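Local coordinates for SusD superfamily protein (Bacteroides fragilis, PDB 3L22) that probably binds glycans at the outer membrane as a SusD-family, TPR-related lipoprotein of the nutrient-uptake type, and carries zinc ions in the crystal, at residues A[59-62]-A[66-69]; A[52-57]-A[384-389]; A[334-339]-A[399-404]. All blocks are in the same frame, centred on the assembly; numbering follows the deposited sequence. Where two conformers were deposited one is given.

Contact 1 (A[59-62]-A[66-69]); sequences ISNN and LFNT
Phe67 lays its ring against the backbone of Asn61 where a surface loop, begun by an ST turn at Ser60, leads from strand 56-58 of the SusD-like fold into the short helix 67-70. The evidence for the turn is the bond from Asn62 N to Ser60 OG, 3.3 Å long. The same hydroxyl is also hydrogen-bonded to Asn58 OD1 and to Thr65 OG1, so one oxygen ties together the strand end, the turn and the residues just before the helix.

Followed outward, the Phe67 side chain starts beside Asn62 O, with CB 3.3 Å from it. Ser60 OG lies farther off, near CB and CD1. CG anti to the backbone N (chi1 -163°) places the ring over Asn61. There CG, CD1, CD2, CE1, CE2 and CZ all lie at similar distances from Asn61 CA, which stands 3.5 Å from the ring centroid and 2° off the ring normal. This is a CH-pi contact centred almost exactly on one face. Asn61 N sits over the same face, closest to CD1 and CE1. Asn61 has a left-handed backbone conformation at the bend that the ring packs against. In one of its two deposited conformers, the Asn61 amide stands nearly perpendicular to the aromatic plane, 86° between them, and its OD1 lies beyond the rim near CE2, on the same side of the ring as Asn61 CA; this detail is doubtful for the other conformer.

Across the contact the polar support is slight. Just after Leu66 at the N-cap position, Phe67 N gives a weak hydrogen bond, 3.4 Å long, to Asn62 O, the same oxygen that lies beside Phe67 CB.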
ATOM      1  N   ILE A  59       8.170  -7.569  18.055  1.00 15.08           N
ATOM      2  CA  ILE A  59       8.570  -8.039  19.389  1.00 16.04           C
ATOM      3  C   ILE A  59       8.802  -6.884  20.374  1.00 16.31           C
ATOM      4  O   ILE A  59       9.386  -7.059  21.430  1.00 15.75           O
ATOM      5  CB  ILE A  59       9.777  -9.035  19.323  1.00 16.54           C
ATOM      6  CG1 ILE A  59      10.985  -8.474  18.563  1.00 18.98           C
ATOM      7  CG2 ILE A  59       9.344 -10.384  18.692  1.00 16.19           C
ATOM      8  CD1 ILE A  59      11.699  -7.348  19.270  1.00 19.74           C
ATOM      9  N   SER A  60       8.323  -5.698  20.050  1.00 16.71           N
ATOM     10  CA  SER A  60       8.683  -4.496  20.831  1.00 16.73           C
ATOM     11  C   SER A  60       7.992  -4.432  22.172  1.00 18.53           C
ATOM     12  O   SER A  60       8.511  -3.767  23.077  1.00 18.24           O
ATOM     13  CB  SER A  60       8.325  -3.217  20.070  1.00 16.75           C
ATOM     14  OG  SER A  60       6.917  -3.075  19.855  1.00 13.96           O
ATOM     15  N   ASN A  61       6.831  -5.092  22.294  1.00 19.60           N
ATOM     16  CA  ASN A  61       5.990  -4.983  23.499  0.50 20.49           C
ATOM     17  C   ASN A  61       5.643  -3.539  23.818  1.00 21.06           C
ATOM     18  O   ASN A  61       5.443  -3.191  24.959  1.00 22.49           O
ATOM     19  CB  ASN A  61       6.670  -5.632  24.719  0.50 20.93           C
ATOM     20  CG  ASN A  61       5.688  -5.938  25.858  0.50 21.44           C
ATOM     21  OD1 ASN A  61       4.554  -6.323  25.613  0.50 23.59           O
ATOM     22  ND2 ASN A  61       6.121  -5.742  27.099  0.50 22.14           N
ATOM     23  N   ASN A  62       5.593  -2.674  22.812  1.00 21.60           N
ATOM     24  CA  ASN A  62       5.417  -1.252  23.049  1.00 21.38           C
ATOM     25  C   ASN A  62       4.339  -0.708  22.116  1.00 20.83           C
ATOM     26  O   ASN A  62       4.489  -0.763  20.908  1.00 19.86           O
ATOM     27  CB  ASN A  62       6.760  -0.570  22.789  1.00 22.29           C
ATOM     28  CG  ASN A  62       6.727   0.933  23.022  1.00 23.49           C
ATOM     29  OD1 ASN A  62       5.724   1.489  23.469  1.00 25.48           O
ATOM     30  ND2 ASN A  62       7.835   1.607  22.682  1.00 24.32           N
ATOM     31  N   LEU A  66       3.644   0.144  17.421  1.00 15.09           N
ATOM     32  CA  LEU A  66       2.693  -0.673  16.612  1.00 14.95           C
ATOM     33  C   LEU A  66       2.391  -2.085  17.189  1.00 15.12           C
ATOM     34  O   LEU A  66       1.807  -2.932  16.514  1.00 14.79           O
ATOM     35  CB  LEU A  66       3.127  -0.736  15.124  1.00 13.42           C
ATOM     36  CG  LEU A  66       3.175   0.601  14.348  1.00 15.05           C
ATOM     37  CD1 LEU A  66       3.647   0.431  12.892  1.00 12.24           C
ATOM     38  CD2 LEU A  66       1.771   1.314  14.356  1.00 14.07           C
ATOM     39  N   PHE A  67       2.747  -2.325  18.448  1.00 15.21           N
ATOM     40  CA  PHE A  67       2.500  -3.628  19.028  1.00 15.86           C
ATOM     41  C   PHE A  67       1.037  -4.032  18.996  1.00 15.44           C
ATOM     42  O   PHE A  67       0.739  -5.188  18.724  1.00 15.24           O
ATOM     43  CB  PHE A  67       3.006  -3.660  20.469  1.00 16.51           C
ATOM     44  CG  PHE A  67       3.175  -5.018  21.036  1.00 17.95           C
ATOM     45  CD1 PHE A  67       4.026  -5.941  20.436  1.00 21.18           C
ATOM     46  CD2 PHE A  67       2.544  -5.358  22.231  1.00 21.34           C
ATOM     47  CE1 PHE A  67       4.226  -7.214  21.008  1.00 22.67           C
ATOM     48  CE2 PHE A  67       2.737  -6.619  22.816  1.00 22.99           C
ATOM     49  CZ  PHE A  67       3.576  -7.552  22.195  1.00 23.63           C
ATOM     50  N   ASN A  68       0.138  -3.096  19.277  1.00 14.85           N
ATOM     51  CA  ASN A  68      -1.296  -3.393  19.213  1.00 15.17           C
ATOM     52  C   ASN A  68      -1.801  -3.684  17.791  1.00 14.31           C
ATOM     53  O   ASN A  68      -2.754  -4.452  17.626  1.00 15.03           O
ATOM     54  CB  ASN A  68      -2.152  -2.283  19.834  1.00 14.85           C
ATOM     55  CG  ASN A  68      -2.503  -2.545  21.291  1.00 17.97           C
ATOM     56  OD1 ASN A  68      -2.300  -3.641  21.821  1.00 20.97           O
ATOM     57  ND2 ASN A  68      -3.052  -1.525  21.948  1.00 18.09           N
ATOM     58  N   THR A  69      -1.170  -3.100  16.781  1.00 14.20           N
ATOM     59  CA  THR A  69      -1.518  -3.440  15.410  1.00 13.58           C
ATOM     60  C   THR A  69      -1.140  -4.872  15.119  1.00 13.73           C
ATOM     61  O   THR A  69      -1.957  -5.629  14.583  1.00 13.62           O
ATOM     62  CB  THR A  69      -0.861  -2.511  14.393  1.00 14.46           C
ATOM     63  OG1 THR A  69      -1.357  -1.198  14.608  1.00 13.36           O
ATOM     64  CG2 THR A  69      -1.181  -2.984  12.943  1.00 10.81           C
TER

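Contact 2 (A[52-57]-A[384-389]); sequences RGDDVI and EKRLEF. With EDO (1,2-ethanediol), chain B.
Arg386 meets two consecutive aspartates in different ways, one at the edge of its guanidinium and one over a face, forming a salt-bridge network between the end of helix 374-388 and the turn that leads into strand 56-58 of the SusD-like fold. Asp55 is the edge partner. Its carboxylate is nearly coplanar with the guanidinium, 23° between planes, and OD1 receives both nitrogens of the side-on grip: Arg386 NH2 at 2.7 Å and Arg386 NE at 3.0 Å, the latter on the syn lone pair. A bend at chi3 (71°) of the otherwise extended arginine chain turns NE and NH2 to this oxygen. Asp55 OD1 also accepts from the backbone N of Ile285.

Asp54 lies over a face instead. Its OD2 stands 3.4 Å above the guanidinium plane, offset toward the rim, while Asp54 OD1 is 3.3 Å from Arg386 NH2 with no N-H pointing at it. This second pairing therefore rests on charge alone; Asp54 OD1 has a stronger partner in Arg395 NE. Asp55 OD2 accepts weakly from Arg386 NE and is linked to the helix backbone through one water, which donates to Asp55 OD2 at 2.6 Å and to Arg386 O at 2.8 Å.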
ATOM      1  N   ARG A  52      -0.013  -5.967  10.385  1.00 13.61           N
ATOM      2  CA  ARG A  52      -1.254  -6.727  10.300  1.00 14.49           C
ATOM      3  C   ARG A  52      -1.047  -8.102   9.726  1.00 15.60           C
ATOM      4  O   ARG A  52      -1.755  -9.030  10.112  1.00 17.61           O
ATOM      5  CB  ARG A  52      -2.351  -5.939   9.571  1.00 14.82           C
ATOM      6  CG  ARG A  52      -2.854  -4.799  10.430  1.00 14.25           C
ATOM      7  CD  ARG A  52      -3.939  -3.900   9.802  1.00 16.39           C
ATOM      8  NE  ARG A  52      -5.109  -4.569   9.234  1.00 14.74           N
ATOM      9  CZ  ARG A  52      -6.153  -5.059   9.903  1.00 16.49           C
ATOM     10  NH1 ARG A  52      -6.229  -5.014  11.235  1.00 18.10           N
ATOM     11  NH2 ARG A  52      -7.158  -5.609   9.213  1.00 16.78           N
ATOM     12  N   GLY A  53      -0.040  -8.259   8.888  1.00 15.60           N
ATOM     13  CA  GLY A  53       0.306  -9.525   8.308  1.00 15.32           C
ATOM     14  C   GLY A  53       1.003 -10.539   9.199  1.00 15.00           C
ATOM     15  O   GLY A  53       1.103 -10.365  10.414  1.00 15.68           O
ATOM     16  N   ASP A  54       1.511 -11.579   8.550  1.00 13.41           N
ATOM     17  CA  ASP A  54       1.969 -12.786   9.183  1.00 14.13           C
ATOM     18  C   ASP A  54       3.387 -13.199   8.728  1.00 13.77           C
ATOM     19  O   ASP A  54       3.845 -14.320   9.004  1.00 14.63           O
ATOM     20  CB  ASP A  54       0.960 -13.902   8.861  1.00 13.90           C
ATOM     21  CG  ASP A  54       0.798 -14.132   7.344  1.00 14.43           C
ATOM     22  OD1 ASP A  54       1.481 -13.456   6.540  1.00 13.02           O
ATOM     23  OD2 ASP A  54      -0.041 -14.967   6.946  1.00 13.32           O
ATOM     24  N   ASP A  55       4.088 -12.277   8.084  1.00 13.77           N
ATOM     25  CA  ASP A  55       5.422 -12.549   7.546  1.00 13.11           C
ATOM     26  C   ASP A  55       6.557 -11.894   8.320  1.00 12.79           C
ATOM     27  O   ASP A  55       7.708 -12.307   8.185  1.00 12.47           O
ATOM     28  CB  ASP A  55       5.434 -12.155   6.089  1.00 12.26           C
ATOM     29  CG  ASP A  55       4.577 -13.093   5.244  1.00 14.37           C
ATOM     30  OD1 ASP A  55       4.526 -14.327   5.562  1.00 10.01           O
ATOM     31  OD2 ASP A  55       3.967 -12.618   4.264  1.00 12.95           O
ATOM     32  N   VAL A  56       6.223 -10.854   9.082  1.00 13.50           N
ATOM     33  CA  VAL A  56       7.114 -10.228  10.057  1.00 13.30           C
ATOM     34  C   VAL A  56       6.457 -10.367  11.411  1.00 14.05           C
ATOM     35  O   VAL A  56       5.258 -10.677  11.461  1.00 13.68           O
ATOM     36  CB  VAL A  56       7.399  -8.741   9.695  1.00 13.88           C
ATOM     37  CG1 VAL A  56       8.298  -8.691   8.453  1.00 12.71           C
ATOM     38  CG2 VAL A  56       6.110  -7.905   9.500  1.00 11.26           C
ATOM     39  N   ILE A  57       7.257 -10.198  12.481  1.00 14.16           N
ATOM     40  CA  ILE A  57       6.752 -10.148  13.844  0.60 13.88           C
ATOM     41  C   ILE A  57       7.204  -8.888  14.522  1.00 13.77           C
ATOM     42  O   ILE A  57       8.290  -8.412  14.269  1.00 14.20           O
ATOM     43  CB  ILE A  57       7.201 -11.344  14.725  0.60 13.42           C
ATOM     44  CG1 ILE A  57       8.741 -11.540  14.692  0.60 12.50           C
ATOM     45  CG2 ILE A  57       6.460 -12.547  14.280  0.60 15.11           C
ATOM     46  CD1 ILE A  57       9.287 -12.574  15.716  0.60 15.06           C
ATOM     47  N   GLU A 384       4.602 -16.380  -3.439  1.00 13.07           N
ATOM     48  CA  GLU A 384       5.562 -15.530  -4.142  1.00 13.54           C
ATOM     49  C   GLU A 384       5.380 -14.046  -3.793  1.00 13.94           C
ATOM     50  O   GLU A 384       6.346 -13.316  -3.571  1.00 13.38           O
ATOM     51  CB  GLU A 384       5.475 -15.742  -5.657  1.00 12.95           C
ATOM     52  CG  GLU A 384       6.769 -15.361  -6.411  1.00 13.73           C
ATOM     53  CD  GLU A 384       7.942 -16.312  -6.143  1.00 14.50           C
ATOM     54  OE1 GLU A 384       7.734 -17.544  -5.956  1.00 15.81           O
ATOM     55  OE2 GLU A 384       9.087 -15.828  -6.184  1.00 15.55           O
ATOM     56  N   LYS A 385       4.129 -13.622  -3.727  1.00 14.50           N
ATOM     57  CA  LYS A 385       3.769 -12.256  -3.364  1.00 14.32           C
ATOM     58  C   LYS A 385       4.214 -11.962  -1.908  1.00 13.30           C
ATOM     59  O   LYS A 385       4.742 -10.904  -1.624  1.00 12.47           O
ATOM     60  CB  LYS A 385       2.257 -12.087  -3.537  1.00 14.53           C
ATOM     61  CG  LYS A 385       1.707 -10.680  -3.304  1.00 16.73           C
ATOM     62  CD  LYS A 385       1.715  -9.854  -4.557  1.00 19.44           C
ATOM     63  CE  LYS A 385       1.026  -8.483  -4.362  1.00 18.65           C
ATOM     64  NZ  LYS A 385      -0.428  -8.671  -4.169  1.00 21.46           N
ATOM     65  N   ARG A 386       4.069 -12.938  -1.012  1.00 12.66           N
ATOM     66  CA  ARG A 386       4.499 -12.786   0.378  1.00 12.26           C
ATOM     67  C   ARG A 386       6.013 -12.552   0.495  1.00 12.75           C
ATOM     68  O   ARG A 386       6.467 -11.668   1.263  1.00 12.92           O
ATOM     69  CB  ARG A 386       4.064 -14.014   1.192  1.00 12.99           C
ATOM     70  CG  ARG A 386       2.570 -14.076   1.438  1.00 13.23           C
ATOM     71  CD  ARG A 386       2.148 -15.380   2.097  1.00 12.61           C
ATOM     72  NE  ARG A 386       2.597 -15.432   3.483  1.00 14.34           N
ATOM     73  CZ  ARG A 386       2.337 -16.420   4.329  1.00 13.71           C
ATOM     74  NH1 ARG A 386       1.642 -17.497   3.947  1.00 15.52           N
ATOM     75  NH2 ARG A 386       2.804 -16.357   5.566  1.00 13.37           N
ATOM     76  N   LEU A 387       6.782 -13.302  -0.282  1.00 12.30           N
ATOM     77  CA  LEU A 387       8.247 -13.176  -0.266  1.00 12.90           C
ATOM     78  C   LEU A 387       8.710 -11.933  -1.027  1.00 12.65           C
ATOM     79  O   LEU A 387       9.503 -11.150  -0.519  1.00 13.10           O
ATOM     80  CB  LEU A 387       8.925 -14.447  -0.814  1.00 12.20           C
ATOM     81  CG  LEU A 387      10.461 -14.448  -0.922  1.00 13.15           C
ATOM     82  CD1 LEU A 387      11.098 -14.201   0.458  1.00 10.65           C
ATOM     83  CD2 LEU A 387      10.997 -15.747  -1.529  1.00  9.46           C
ATOM     84  N   GLU A 388       8.199 -11.735  -2.221  1.00 12.10           N
ATOM     85  CA  GLU A 388       8.554 -10.539  -2.975  1.00 12.41           C
ATOM     86  C   GLU A 388       8.260  -9.240  -2.205  1.00 12.90           C
ATOM     87  O   GLU A 388       9.071  -8.335  -2.294  1.00 13.30           O
ATOM     88  CB  GLU A 388       7.851 -10.525  -4.326  1.00 12.35           C
ATOM     89  CG  GLU A 388       8.352  -9.479  -5.346  1.00 12.48           C
ATOM     90  CD  GLU A 388       9.722  -9.775  -5.944  1.00 14.90           C
ATOM     91  OE1 GLU A 388      10.105 -10.968  -6.114  1.00 13.88           O
ATOM     92  OE2 GLU A 388      10.418  -8.786  -6.255  1.00 13.97           O
ATOM     93  N   PHE A 389       7.130  -9.160  -1.475  1.00 12.51           N
ATOM     94  CA  PHE A 389       6.672  -7.928  -0.848  1.00 12.86           C
ATOM     95  C   PHE A 389       6.727  -7.894   0.671  1.00 13.05           C
ATOM     96  O   PHE A 389       6.115  -7.038   1.324  1.00 12.88           O
ATOM     97  CB  PHE A 389       5.303  -7.535  -1.441  1.00 13.29           C
ATOM     98  CG  PHE A 389       5.430  -7.179  -2.856  1.00 13.79           C
ATOM     99  CD1 PHE A 389       6.025  -5.973  -3.210  1.00 15.02           C
ATOM    100  CD2 PHE A 389       5.118  -8.086  -3.851  1.00 15.68           C
ATOM    101  CE1 PHE A 389       6.224  -5.658  -4.548  1.00 17.15           C
ATOM    102  CE2 PHE A 389       5.329  -7.777  -5.169  1.00 14.14           C
ATOM    103  CZ  PHE A 389       5.903  -6.572  -5.509  1.00 14.79           C
TER
HETATM  104  C1  EDO B  22      -2.311  -6.049  -4.117  1.00 47.55           C
HETATM  105  O1  EDO B  22      -0.922  -6.122  -4.355  1.00 41.30           O
HETATM  106  C2  EDO B  22      -2.657  -5.480  -2.731  1.00 48.39           C
HETATM  107  O2  EDO B  22      -4.107  -5.651  -2.638  1.00 48.88           O
HETATM  108  O   HOH W   1       4.723 -10.447   3.015  1.00 12.98           O

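Contact 3 (A[334-339]-A[399-404]); sequences LAECYA and IMRRGE. With EDO (1,2-ethanediol), chain B.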
ATOM      1  N   LEU A 334      -1.483  -9.601 -11.729  1.00 14.13           N
ATOM      2  CA  LEU A 334      -2.003 -10.205 -12.972  1.00 13.76           C
ATOM      3  C   LEU A 334      -2.037 -11.728 -12.893  1.00 13.04           C
ATOM      4  O   LEU A 334      -3.013 -12.345 -13.296  1.00 12.08           O
ATOM      5  CB  LEU A 334      -1.216  -9.734 -14.206  1.00 13.48           C
ATOM      6  CG  LEU A 334      -1.491  -8.298 -14.661  1.00 14.14           C
ATOM      7  CD1 LEU A 334      -0.466  -7.861 -15.750  1.00 12.22           C
ATOM      8  CD2 LEU A 334      -2.932  -8.144 -15.161  1.00 13.83           C
ATOM      9  N   ALA A 335      -1.000 -12.341 -12.328  1.00 12.89           N
ATOM     10  CA  ALA A 335      -1.002 -13.806 -12.154  1.00 11.81           C
ATOM     11  C   ALA A 335      -2.223 -14.214 -11.332  1.00 12.26           C
ATOM     12  O   ALA A 335      -2.911 -15.153 -11.712  1.00 10.92           O
ATOM     13  CB  ALA A 335       0.271 -14.266 -11.452  1.00 11.88           C
ATOM     14  N   GLU A 336      -2.499 -13.497 -10.215  1.00 11.62           N
ATOM     15  CA  GLU A 336      -3.641 -13.847  -9.368  1.00 12.27           C
ATOM     16  C   GLU A 336      -4.936 -13.691 -10.158  1.00 11.68           C
ATOM     17  O   GLU A 336      -5.809 -14.553 -10.090  1.00 12.89           O
ATOM     18  CB  GLU A 336      -3.661 -13.039  -8.057  1.00 12.31           C
ATOM     19  CG  GLU A 336      -4.916 -13.263  -7.207  1.00 12.77           C
ATOM     20  CD  GLU A 336      -4.867 -12.528  -5.882  1.00 15.69           C
ATOM     21  OE1 GLU A 336      -3.862 -11.806  -5.642  1.00 12.98           O
ATOM     22  OE2 GLU A 336      -5.850 -12.648  -5.090  1.00 13.38           O
ATOM     23  N   CYS A 337      -5.082 -12.596 -10.902  1.00 12.16           N
ATOM     24  CA  CYS A 337      -6.290 -12.385 -11.704  1.00 11.09           C
ATOM     25  C   CYS A 337      -6.520 -13.512 -12.704  1.00 11.60           C
ATOM     26  O   CYS A 337      -7.621 -14.065 -12.800  1.00 10.85           O
ATOM     27  CB  CYS A 337      -6.219 -11.077 -12.462  1.00 11.34           C
ATOM     28  SG  CYS A 337      -6.177  -9.660 -11.367  1.00 13.96           S
ATOM     29  N   TYR A 338      -5.475 -13.880 -13.429  1.00 12.00           N
ATOM     30  CA  TYR A 338      -5.605 -14.930 -14.446  1.00 12.33           C
ATOM     31  C   TYR A 338      -5.864 -16.310 -13.821  1.00 12.75           C
ATOM     32  O   TYR A 338      -6.606 -17.093 -14.400  1.00 12.35           O
ATOM     33  CB  TYR A 338      -4.374 -14.969 -15.391  1.00 12.64           C
ATOM     34  CG  TYR A 338      -4.406 -13.992 -16.547  1.00 11.33           C
ATOM     35  CD1 TYR A 338      -5.158 -14.262 -17.690  1.00 12.17           C
ATOM     36  CD2 TYR A 338      -3.687 -12.806 -16.500  1.00 11.28           C
ATOM     37  CE1 TYR A 338      -5.188 -13.359 -18.780  1.00 12.21           C
ATOM     38  CE2 TYR A 338      -3.707 -11.911 -17.561  1.00 13.13           C
ATOM     39  CZ  TYR A 338      -4.475 -12.189 -18.694  1.00 13.22           C
ATOM     40  OH  TYR A 338      -4.505 -11.299 -19.736  1.00 14.55           O
ATOM     41  N   ALA A 339      -5.302 -16.579 -12.636  1.00 13.36           N
ATOM     42  CA  ALA A 339      -5.581 -17.838 -11.933  1.00 14.09           C
ATOM     43  C   ALA A 339      -7.060 -17.944 -11.510  1.00 14.82           C
ATOM     44  O   ALA A 339      -7.541 -19.049 -11.267  1.00 15.70           O
ATOM     45  CB  ALA A 339      -4.676 -18.011 -10.727  1.00 12.84           C
ATOM     46  N   ILE A 399      -4.369 -10.307   2.738  1.00 14.61           N
ATOM     47  CA  ILE A 399      -5.110 -11.201   3.645  1.00 13.57           C
ATOM     48  C   ILE A 399      -6.570 -10.717   3.787  1.00 13.96           C
ATOM     49  O   ILE A 399      -7.550 -11.481   3.669  1.00 12.39           O
ATOM     50  CB  ILE A 399      -4.446 -11.238   5.040  1.00 13.18           C
ATOM     51  CG1 ILE A 399      -3.095 -11.980   4.966  1.00 12.89           C
ATOM     52  CG2 ILE A 399      -5.359 -11.906   6.068  1.00 11.57           C
ATOM     53  CD1 ILE A 399      -2.138 -11.825   6.215  1.00  9.17           C
HETATM   54  N   MSE A 400      -6.689  -9.425   4.073  1.00 13.72           N
HETATM   55  CA  MSE A 400      -7.985  -8.862   4.327  0.75 13.60           C
HETATM   56  C   MSE A 400      -8.875  -8.862   3.080  1.00 13.43           C
HETATM   57  O   MSE A 400     -10.031  -9.251   3.183  1.00 12.93           O
HETATM   58  CB  MSE A 400      -7.882  -7.450   4.852  0.75 14.88           C
HETATM   59  CG  MSE A 400      -9.152  -7.002   5.559  0.75 15.03           C
HETATM   60 SE   MSE A 400      -8.791  -5.196   6.089  0.56 17.86          SE
HETATM   61  CE  MSE A 400     -10.108  -5.047   7.529  0.75 10.68           C
ATOM     62  N   ARG A 401      -8.367  -8.463   1.924  1.00 13.32           N
ATOM     63  CA  ARG A 401      -9.250  -8.380   0.741  1.00 13.96           C
ATOM     64  C   ARG A 401      -9.768  -9.745   0.361  1.00 14.37           C
ATOM     65  O   ARG A 401     -10.931  -9.885  -0.050  1.00 14.66           O
ATOM     66  CB  ARG A 401      -8.607  -7.664  -0.440  1.00 14.29           C
ATOM     67  CG  ARG A 401      -7.474  -8.390  -1.124  1.00 16.06           C
ATOM     68  CD  ARG A 401      -7.125  -7.676  -2.414  1.00 16.90           C
ATOM     69  NE  ARG A 401      -5.848  -8.187  -2.917  1.00 14.72           N
ATOM     70  CZ  ARG A 401      -5.663  -9.295  -3.617  1.00 13.83           C
ATOM     71  NH1 ARG A 401      -6.665 -10.087  -3.983  1.00 15.32           N
ATOM     72  NH2 ARG A 401      -4.438  -9.621  -3.960  1.00 16.41           N
ATOM     73  N   ARG A 402      -8.949 -10.772   0.585  1.00 14.59           N
ATOM     74  CA  ARG A 402      -9.406 -12.131   0.357  1.00 14.43           C
ATOM     75  C   ARG A 402     -10.295 -12.712   1.466  1.00 14.87           C
ATOM     76  O   ARG A 402     -10.716 -13.823   1.346  1.00 14.37           O
ATOM     77  CB  ARG A 402      -8.236 -13.049   0.043  1.00 14.27           C
ATOM     78  CG  ARG A 402      -7.567 -12.732  -1.302  1.00 15.18           C
ATOM     79  CD  ARG A 402      -6.689 -13.869  -1.767  1.00 15.01           C
ATOM     80  NE  ARG A 402      -5.414 -13.968  -1.050  1.00 14.00           N
ATOM     81  CZ  ARG A 402      -4.252 -13.448  -1.454  1.00 14.61           C
ATOM     82  NH1 ARG A 402      -4.165 -12.706  -2.553  1.00 15.16           N
ATOM     83  NH2 ARG A 402      -3.149 -13.653  -0.725  1.00 15.22           N
ATOM     84  N   GLY A 403     -10.584 -11.961   2.532  1.00 16.15           N
ATOM     85  CA  GLY A 403     -11.418 -12.458   3.611  1.00 16.20           C
ATOM     86  C   GLY A 403     -10.788 -13.614   4.375  1.00 15.53           C
ATOM     87  O   GLY A 403     -11.502 -14.405   4.968  1.00 15.74           O
ATOM     88  N   GLU A 404      -9.456 -13.695   4.382  1.00 14.97           N
ATOM     89  CA  GLU A 404      -8.760 -14.746   5.083  1.00 14.80           C
ATOM     90  C   GLU A 404      -8.584 -14.405   6.544  1.00 14.95           C
ATOM     91  O   GLU A 404      -8.571 -13.224   6.938  1.00 14.44           O
ATOM     92  CB  GLU A 404      -7.377 -14.994   4.459  1.00 15.10           C
ATOM     93  CG  GLU A 404      -7.407 -15.490   2.982  1.00 15.78           C
ATOM     94  CD  GLU A 404      -6.050 -15.433   2.256  1.00 17.86           C
ATOM     95  OE1 GLU A 404      -4.995 -15.099   2.884  1.00 17.60           O
ATOM     96  OE2 GLU A 404      -6.040 -15.785   1.048  1.00 15.87           O
TER
HETATM   97  C1  EDO B  22      -2.311  -6.049  -4.117  1.00 47.55           C
HETATM   98  O1  EDO B  22      -0.922  -6.122  -4.355  1.00 41.30           O
HETATM   99  C2  EDO B  22      -2.657  -5.480  -2.731  1.00 48.39           C
HETATM  100  O2  EDO B  22      -4.107  -5.651  -2.638  1.00 48.88           O
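A buried salt-bridge network joins helix 327-339 to the C-terminal end of helix 395-401, within the TPR-related helical framework of this SusD-family protein. Its centre is the carboxylate of Glu336, gripped by two successive arginines. The nearest CA atoms, those of Glu336 and Arg402, are 11.4 Å apart, so long side chains alone span the gap.

Glu336 sends a fully extended chain out from its helix, and Arg401 comes from the opposite direction to meet it end-on. Each carboxylate oxygen takes one nitrogen: Arg401 NH2 reaches Glu336 OE1 at 2.8 Å, almost straight at 171°, and Arg401 NH1 reaches Glu336 OE2 at 2.9 Å. Both oxygens lie near the guanidinium plane, yet the two flat groups are twisted by 36°, so that NH1 meets OE2 from above the carboxylate plane. Arg402 approaches obliquely and adds a third bond, NH1 to Glu336 OE2 at 3.0 Å, from the opposite face of the carboxylate to Arg401 NH1. OE2 is thus held between two guanidinium groups, an environment that would be expected to favour the charged carboxylate.

Each arginine has further partners. A bend at chi3 (-75°) in Arg402 leaves its NE directed at Glu404 OE2, 2.8 Å away, while Tyr382 of helix 374-388 forms a cation-pi contact with the group. Arg401 NE donates to O2 of a bound ethanediol at 3.1 Å, and its NH2 also pairs with Asp398. Between Arg402 and Glu404 the chain turns at Gly403, whose positive phi goes with two backbone bonds into the last helical turn: Glu404 N to Ile399 O and Gly403 N to Met400 O. These paired bonds are typical of a Schellman motif closing a helix.

Contacts 2 and 3 adjoin each other, with centres 14 Å apart, and share the bound ethanediol, which accepts from Lys385 of helix 374-388 and from Arg401 of helix 395-401. Ile399 CD1 packs 3.8 Å from Asp54 OD2, placing helix 395-401 beside the turn of contact 2. Contact 1 is nested within the chain loop that contact 2 closes; their centres are 17 Å apart, and Thr69 CG2 touches Arg52 CG at 3.5 Å. Contacts 1 and 3 do not touch (centres 28 Å, nearest atoms about 10 Å apart). His405, ligand of a zinc ion not bound to this chain in the model, lies about 9 Å from Asp54 and about 10 Å from Arg402, side chain to side chain.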